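Hypothetical protein Ta0583 (Thermoplasma acidophilum, PDB 2FSJ) polymerises into bundles of helical filaments in a reaction that requires nucleoside triphosphate and is optimal with ATP. Local coordinates at residues F75-Y80 and I104-W109; A176-N181 and Q331-L336. All coordinates share one frame; numbering follows the deposited sequence.

Contact 1: F75-Y80 and I104-W109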
loop_
_atom_site.group_PDB
_atom_site.type_symbol
_atom_site.label_atom_id
_atom_site.label_comp_id
_atom_site.label_asym_id
_atom_site.label_seq_id
_atom_site.Cartn_x
_atom_site.Cartn_y
_atom_site.Cartn_z
ATOM N N PHE A 75 -12.230 -6.475 -17.509
ATOM C CA PHE A 75 -12.265 -5.478 -16.485
ATOM C C PHE A 75 -11.480 -4.203 -16.848
ATOM O O PHE A 75 -10.534 -4.212 -17.643
ATOM C CB PHE A 75 -11.749 -6.069 -15.166
ATOM C CG PHE A 75 -10.294 -6.477 -15.195
ATOM C CD1 PHE A 75 -9.289 -5.605 -14.782
ATOM C CD2 PHE A 75 -9.928 -7.755 -15.616
ATOM C CE1 PHE A 75 -7.950 -6.011 -14.798
ATOM C CE2 PHE A 75 -8.579 -8.158 -15.637
ATOM C CZ PHE A 75 -7.604 -7.273 -15.214
ATOM N N ILE A 76 -11.872 -3.125 -16.177
ATOM C CA ILE A 76 -11.167 -1.860 -16.192
ATOM C C ILE A 76 -10.637 -1.611 -14.753
ATOM O O ILE A 76 -11.252 -1.992 -13.783
ATOM C CB ILE A 76 -12.144 -0.783 -16.723
ATOM C CG1 ILE A 76 -12.446 -1.073 -18.213
ATOM C CG2 ILE A 76 -11.617 0.639 -16.594
ATOM C CD1 ILE A 76 -13.672 -0.297 -18.717
ATOM N N TYR A 77 -9.501 -0.948 -14.644
ATOM C CA TYR A 77 -8.827 -0.836 -13.365
ATOM C C TYR A 77 -8.272 0.582 -13.128
ATOM O O TYR A 77 -8.235 1.413 -14.030
ATOM C CB TYR A 77 -7.709 -1.872 -13.281
ATOM C CG TYR A 77 -6.651 -1.649 -14.325
ATOM C CD1 TYR A 77 -5.506 -0.870 -14.055
ATOM C CD2 TYR A 77 -6.770 -2.241 -15.575
ATOM C CE1 TYR A 77 -4.550 -0.630 -15.062
ATOM C CE2 TYR A 77 -5.838 -2.031 -16.567
ATOM C CZ TYR A 77 -4.736 -1.212 -16.315
ATOM O OH TYR A 77 -3.841 -1.061 -17.325
ATOM N N GLY A 78 -7.837 0.829 -11.892
ATOM C CA GLY A 78 -7.164 2.057 -11.568
ATOM C C GLY A 78 -8.141 3.202 -11.476
ATOM O O GLY A 78 -9.301 3.024 -11.078
ATOM N N LYS A 79 -7.682 4.372 -11.910
ATOM C CA LYS A 79 -8.480 5.611 -11.803
ATOM C C LYS A 79 -9.764 5.566 -12.685
ATOM O O LYS A 79 -10.753 6.218 -12.380
ATOM C CB LYS A 79 -7.615 6.833 -12.112
ATOM C CG LYS A 79 -7.018 6.905 -13.524
ATOM C CD LYS A 79 -6.108 8.125 -13.700
ATOM C CE LYS A 79 -5.617 8.250 -15.139
ATOM N NZ LYS A 79 -4.760 9.507 -15.300
ATOM N N TYR A 80 -9.774 4.721 -13.712
ATOM C CA TYR A 80 -10.974 4.547 -14.574
ATOM C C TYR A 80 -12.067 3.642 -14.076
ATOM O O TYR A 80 -13.177 3.684 -14.622
ATOM C CB TYR A 80 -10.559 4.053 -15.951
ATOM C CG TYR A 80 -9.630 5.008 -16.580
ATOM C CD1 TYR A 80 -10.027 6.303 -16.843
ATOM C CD2 TYR A 80 -8.321 4.654 -16.845
ATOM C CE1 TYR A 80 -9.139 7.216 -17.393
ATOM C CE2 TYR A 80 -7.448 5.551 -17.397
ATOM C CZ TYR A 80 -7.873 6.838 -17.656
ATOM O OH TYR A 80 -7.003 7.742 -18.203
ATOM N N ILE A 104 -2.970 -7.625 -10.018
ATOM C CA ILE A 104 -1.692 -8.241 -10.370
ATOM C C ILE A 104 -1.539 -8.310 -11.889
ATOM O O ILE A 104 -0.493 -7.909 -12.462
ATOM C CB ILE A 104 -1.581 -9.639 -9.723
ATOM C CG1 ILE A 104 -1.455 -9.509 -8.204
ATOM C CG2 ILE A 104 -0.348 -10.338 -10.245
ATOM C CD1 ILE A 104 -1.904 -10.717 -7.395
ATOM N N ALA A 105 -2.613 -8.714 -12.558
ATOM C CA ALA A 105 -2.588 -8.752 -14.037
ATOM C C ALA A 105 -2.356 -7.353 -14.599
ATOM O O ALA A 105 -1.590 -7.194 -15.516
ATOM C CB ALA A 105 -3.857 -9.305 -14.544
ATOM N N ALA A 106 -3.058 -6.372 -14.055
ATOM C CA ALA A 106 -2.932 -4.997 -14.498
ATOM C C ALA A 106 -1.520 -4.458 -14.247
ATOM O O ALA A 106 -0.956 -3.768 -15.099
ATOM C CB ALA A 106 -3.965 -4.144 -13.856
ATOM N N ALA A 107 -0.948 -4.791 -13.097
ATOM C CA ALA A 107 0.442 -4.420 -12.780
ATOM C C ALA A 107 1.435 -4.913 -13.811
ATOM O O ALA A 107 2.300 -4.157 -14.259
ATOM C CB ALA A 107 0.861 -4.934 -11.397
ATOM N N LEU A 108 1.316 -6.183 -14.161
ATOM C CA LEU A 108 2.197 -6.779 -15.181
ATOM C C LEU A 108 1.979 -6.155 -16.564
ATOM O O LEU A 108 2.940 -5.818 -17.242
ATOM C CB LEU A 108 2.046 -8.290 -15.187
ATOM C CG LEU A 108 2.265 -8.973 -13.837
ATOM C CD1 LEU A 108 2.080 -10.496 -13.938
ATOM C CD2 LEU A 108 3.657 -8.669 -13.347
ATOM N N TRP A 109 0.724 -5.940 -16.942
ATOM C CA TRP A 109 0.387 -5.203 -18.152
ATOM C C TRP A 109 0.995 -3.776 -18.186
ATOM O O TRP A 109 1.627 -3.361 -19.179
ATOM C CB TRP A 109 -1.127 -5.115 -18.305
ATOM C CG TRP A 109 -1.498 -4.605 -19.660
ATOM C CD1 TRP A 109 -1.705 -3.307 -20.021
ATOM C CD2 TRP A 109 -1.633 -5.387 -20.863
ATOM N NE1 TRP A 109 -1.949 -3.220 -21.375
ATOM C CE2 TRP A 109 -1.936 -4.483 -21.917
ATOM C CE3 TRP A 109 -1.576 -6.760 -21.153
ATOM C CZ2 TRP A 109 -2.151 -4.904 -23.222
ATOM C CZ3 TRP A 109 -1.806 -7.180 -22.477
ATOM C CH2 TRP A 109 -2.081 -6.259 -23.479
#
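Phe75 reaches helix 101-111 with the far end of its ring: CZ stops 4.3 Å from Ala105 CB, and the methyl lies at the rim of the ring, near its plane, so this is a light touch of carbon on carbon. A phenylalanine suits a strand position whose side chain is directed at the helix and fully buried, since the long flat group spans the gap that a short residue would not; Trp49 of strand 42-52 flanks it as well.

Tyr77 carries most of the contact. Its CG sits between the backbone N and the carbonyl carbon (chi1 63°), and with chi2 near 90° the ring presents its face to Ala106. The methyl Ala106 CB rests over the middle of that face, 3.5 Å from the centroid of the Tyr77 ring and 7° off the normal, which makes a well-centred CH-pi contact. All six ring carbons lie at similar distances from the methyl, from Tyr77 CD1, 3.6 Å from Ala106 CB, to Tyr77 CZ at 3.9 Å. Strand 74-77 is an edge strand of the seven-stranded mixed sheet in the actin-like N-terminal domain, and the axes of strand 75-77 and helix 104-109 approach to 9.9 Å at 69°. Ala105 and Ala106 fit this helix surface because a single methyl lets the aromatic rings come close to the backbone, as the 7.3 Å between Tyr77 CA and Ala106 CA attests. On the Tyr77 ring, Phe45 packs edge-to-face.

The phenol end of Tyr77 goes on to Trp109, whose side chain it crosses at about a right angle; Tyr77 OH is 4.1 Å from Trp109 CD1, a van der Waals approach. The buried hydroxyl finds its polar partner in Glu110, through a hydrogen bond to OE2.

Contact 2: A176-N181 and Q331-L336; sequences ALYLLN and QFANAL
Leu336 and Tyr178 meet through a CH-pi contact: methyl CD1 of Leu336 stands over one face of the Tyr178 ring, 3.8 Å from its centroid and displaced from the middle toward the rim. Leu336 CD1 comes nearest at Tyr178 CZ, 3.6 Å away. Leu336 CB covers the root of the same ring, 3.6 Å from Tyr178 CD1; a branched leucine thus offers the ring both CB and a methyl, the two side chains pointing the same way. Tyr178 CG is anti to the backbone N (chi1 172°), which carries the ring out from helix 173-182 toward helix 333-343, the late helix that returns to it in this actin homolog.

A looser apolar touch sets Ala333 CB 4.4 Å from Tyr178 CD2. Separately, Tyr178 CB meets the carbonyl Ala333 O in van der Waals contact at 3.7 Å; a small residue suits this first turn, where Ala175 also packs.

Polar bonds lie outside the segment pair: Tyr178 OH hydrogen-bonds Asp329 OD2, and Asn181 ND2 bonds Asp340 OD2, joining the same two helices. A phenylalanine in place of Tyr178 would probably leave Asp329 without its hydroxyl partner.

Between the two segments themselves, cohesion is apolar, while the tyrosine, apolar over its face and polar at its tip, also ties helix 173-182 to the chain leading into ATP-binding Gln331.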
loop_
_atom_site.group_PDB
_atom_site.type_symbol
_atom_site.label_atom_id
_atom_site.label_comp_id
_atom_site.label_asym_id
_atom_site.label_seq_id
_atom_site.Cartn_x
_atom_site.Cartn_y
_atom_site.Cartn_z
ATOM N N ALA A 176 12.322 -0.820 5.597
ATOM C CA ALA A 176 13.551 -0.736 6.400
ATOM C C ALA A 176 14.809 -1.216 5.606
ATOM O O ALA A 176 15.901 -0.623 5.695
ATOM C CB ALA A 176 13.360 -1.526 7.619
ATOM N N LEU A 177 14.644 -2.248 4.799
ATOM C CA LEU A 177 15.764 -2.757 4.002
ATOM C C LEU A 177 16.136 -1.746 2.909
ATOM O O LEU A 177 17.308 -1.504 2.682
ATOM C CB LEU A 177 15.439 -4.099 3.386
ATOM C CG LEU A 177 15.221 -5.290 4.311
ATOM C CD1 LEU A 177 14.576 -6.464 3.551
ATOM C CD2 LEU A 177 16.531 -5.682 4.965
ATOM N N TYR A 178 15.134 -1.109 2.298
ATOM C CA TYR A 178 15.380 -0.045 1.321
ATOM C C TYR A 178 16.110 1.141 1.947
ATOM O O TYR A 178 17.164 1.602 1.463
ATOM C CB TYR A 178 14.075 0.413 0.662
ATOM C CG TYR A 178 14.265 1.632 -0.198
ATOM C CD1 TYR A 178 15.035 1.546 -1.376
ATOM C CD2 TYR A 178 13.727 2.819 0.126
ATOM C CE1 TYR A 178 15.223 2.605 -2.170
ATOM C CE2 TYR A 178 13.937 3.945 -0.686
ATOM C CZ TYR A 178 14.666 3.806 -1.843
ATOM O OH TYR A 178 14.904 4.878 -2.688
ATOM N N LEU A 179 15.616 1.596 3.082
ATOM C CA LEU A 179 16.262 2.687 3.775
ATOM C C LEU A 179 17.693 2.381 4.226
ATOM O O LEU A 179 18.555 3.260 4.149
ATOM C CB LEU A 179 15.398 3.171 4.939
ATOM C CG LEU A 179 14.032 3.753 4.495
ATOM C CD1 LEU A 179 13.235 4.067 5.776
ATOM C CD2 LEU A 179 14.127 5.013 3.598
ATOM N N LEU A 180 17.946 1.146 4.621
ATOM C CA LEU A 180 19.268 0.690 4.990
ATOM C C LEU A 180 20.169 0.716 3.749
ATOM O O LEU A 180 21.248 1.294 3.783
ATOM C CB LEU A 180 19.242 -0.690 5.633
ATOM C CG LEU A 180 20.610 -1.366 5.911
ATOM C CD1 LEU A 180 21.371 -0.592 6.945
ATOM C CD2 LEU A 180 20.439 -2.806 6.330
ATOM N N ASN A 181 19.688 0.152 2.656
ATOM C CA ASN A 181 20.437 0.125 1.408
ATOM C C ASN A 181 20.798 1.534 0.916
ATOM O O ASN A 181 21.914 1.726 0.384
ATOM C CB ASN A 181 19.666 -0.671 0.344
ATOM C CG ASN A 181 19.664 -2.163 0.619
ATOM O OD1 ASN A 181 20.483 -2.664 1.397
ATOM N ND2 ASN A 181 18.723 -2.890 -0.006
ATOM N N GLN A 331 5.284 6.066 -0.739
ATOM C CA GLN A 331 4.317 5.099 -1.221
ATOM C C GLN A 331 5.033 3.888 -1.766
ATOM O O GLN A 331 4.446 2.852 -1.914
ATOM C CB GLN A 331 3.413 5.734 -2.298
ATOM C CG GLN A 331 2.483 6.813 -1.672
ATOM C CD GLN A 331 0.960 6.600 -1.808
ATOM O OE1 GLN A 331 0.221 7.592 -1.928
ATOM N NE2 GLN A 331 0.486 5.359 -1.731
ATOM N N PHE A 332 6.319 4.021 -2.031
ATOM C CA PHE A 332 7.073 2.987 -2.704
ATOM C C PHE A 332 8.078 2.249 -1.852
ATOM O O PHE A 332 8.702 1.287 -2.326
ATOM C CB PHE A 332 7.827 3.622 -3.875
ATOM C CG PHE A 332 6.931 3.959 -5.042
ATOM C CD1 PHE A 332 6.489 2.966 -5.910
ATOM C CD2 PHE A 332 6.547 5.285 -5.274
ATOM C CE1 PHE A 332 5.659 3.288 -6.981
ATOM C CE2 PHE A 332 5.738 5.602 -6.381
ATOM C CZ PHE A 332 5.282 4.584 -7.194
ATOM N N ALA A 333 8.278 2.690 -0.626
ATOM C CA ALA A 333 9.421 2.196 0.144
ATOM C C ALA A 333 9.386 0.689 0.302
ATOM O O ALA A 333 10.429 -0.004 0.163
ATOM C CB ALA A 333 9.520 2.917 1.519
ATOM N N ASN A 334 8.214 0.124 0.622
ATOM C CA ASN A 334 8.118 -1.343 0.753
ATOM C C ASN A 334 8.413 -2.021 -0.561
ATOM O O ASN A 334 9.180 -2.993 -0.605
ATOM C CB ASN A 334 6.750 -1.790 1.301
ATOM C CG ASN A 334 6.650 -1.667 2.828
ATOM O OD1 ASN A 334 5.678 -1.097 3.382
ATOM N ND2 ASN A 334 7.607 -2.256 3.511
ATOM N N ALA A 335 7.775 -1.550 -1.621
ATOM C CA ALA A 335 7.959 -2.159 -2.964
ATOM C C ALA A 335 9.417 -2.156 -3.395
ATOM O O ALA A 335 9.898 -3.130 -3.973
ATOM C CB ALA A 335 7.139 -1.483 -3.979
ATOM N N LEU A 336 10.126 -1.079 -3.089
ATOM C CA LEU A 336 11.567 -0.974 -3.423
ATOM C C LEU A 336 12.384 -2.014 -2.641
ATOM O O LEU A 336 13.215 -2.694 -3.204
ATOM C CB LEU A 336 12.055 0.435 -3.103
ATOM C CG LEU A 336 11.573 1.492 -4.087
ATOM C CD1 LEU A 336 11.615 2.869 -3.449
ATOM C CD2 LEU A 336 12.388 1.484 -5.460
#

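How the contacts relate
Contact 1 closes before contact 2 opens along the chain. Their centres are 24 Å apart and their nearest atoms about 10 Å, so the two never touch. The seven-stranded mixed sheet links them: strand 74-77 of contact 1 is one of its two outermost strands, next to strand 42-52, and that neighbour also receives Phe332 and Leu336 from contact 2. Contact 1 is local, joining strand and helix within the actin-like N-terminal domain, whereas contact 2 brings a late helix, 333-343, back to helix 173-182 after some 150 residues. The C-terminal end of the chain thus packs against this sheet, near Lys34 and with Gln331, both ATP-binding residues.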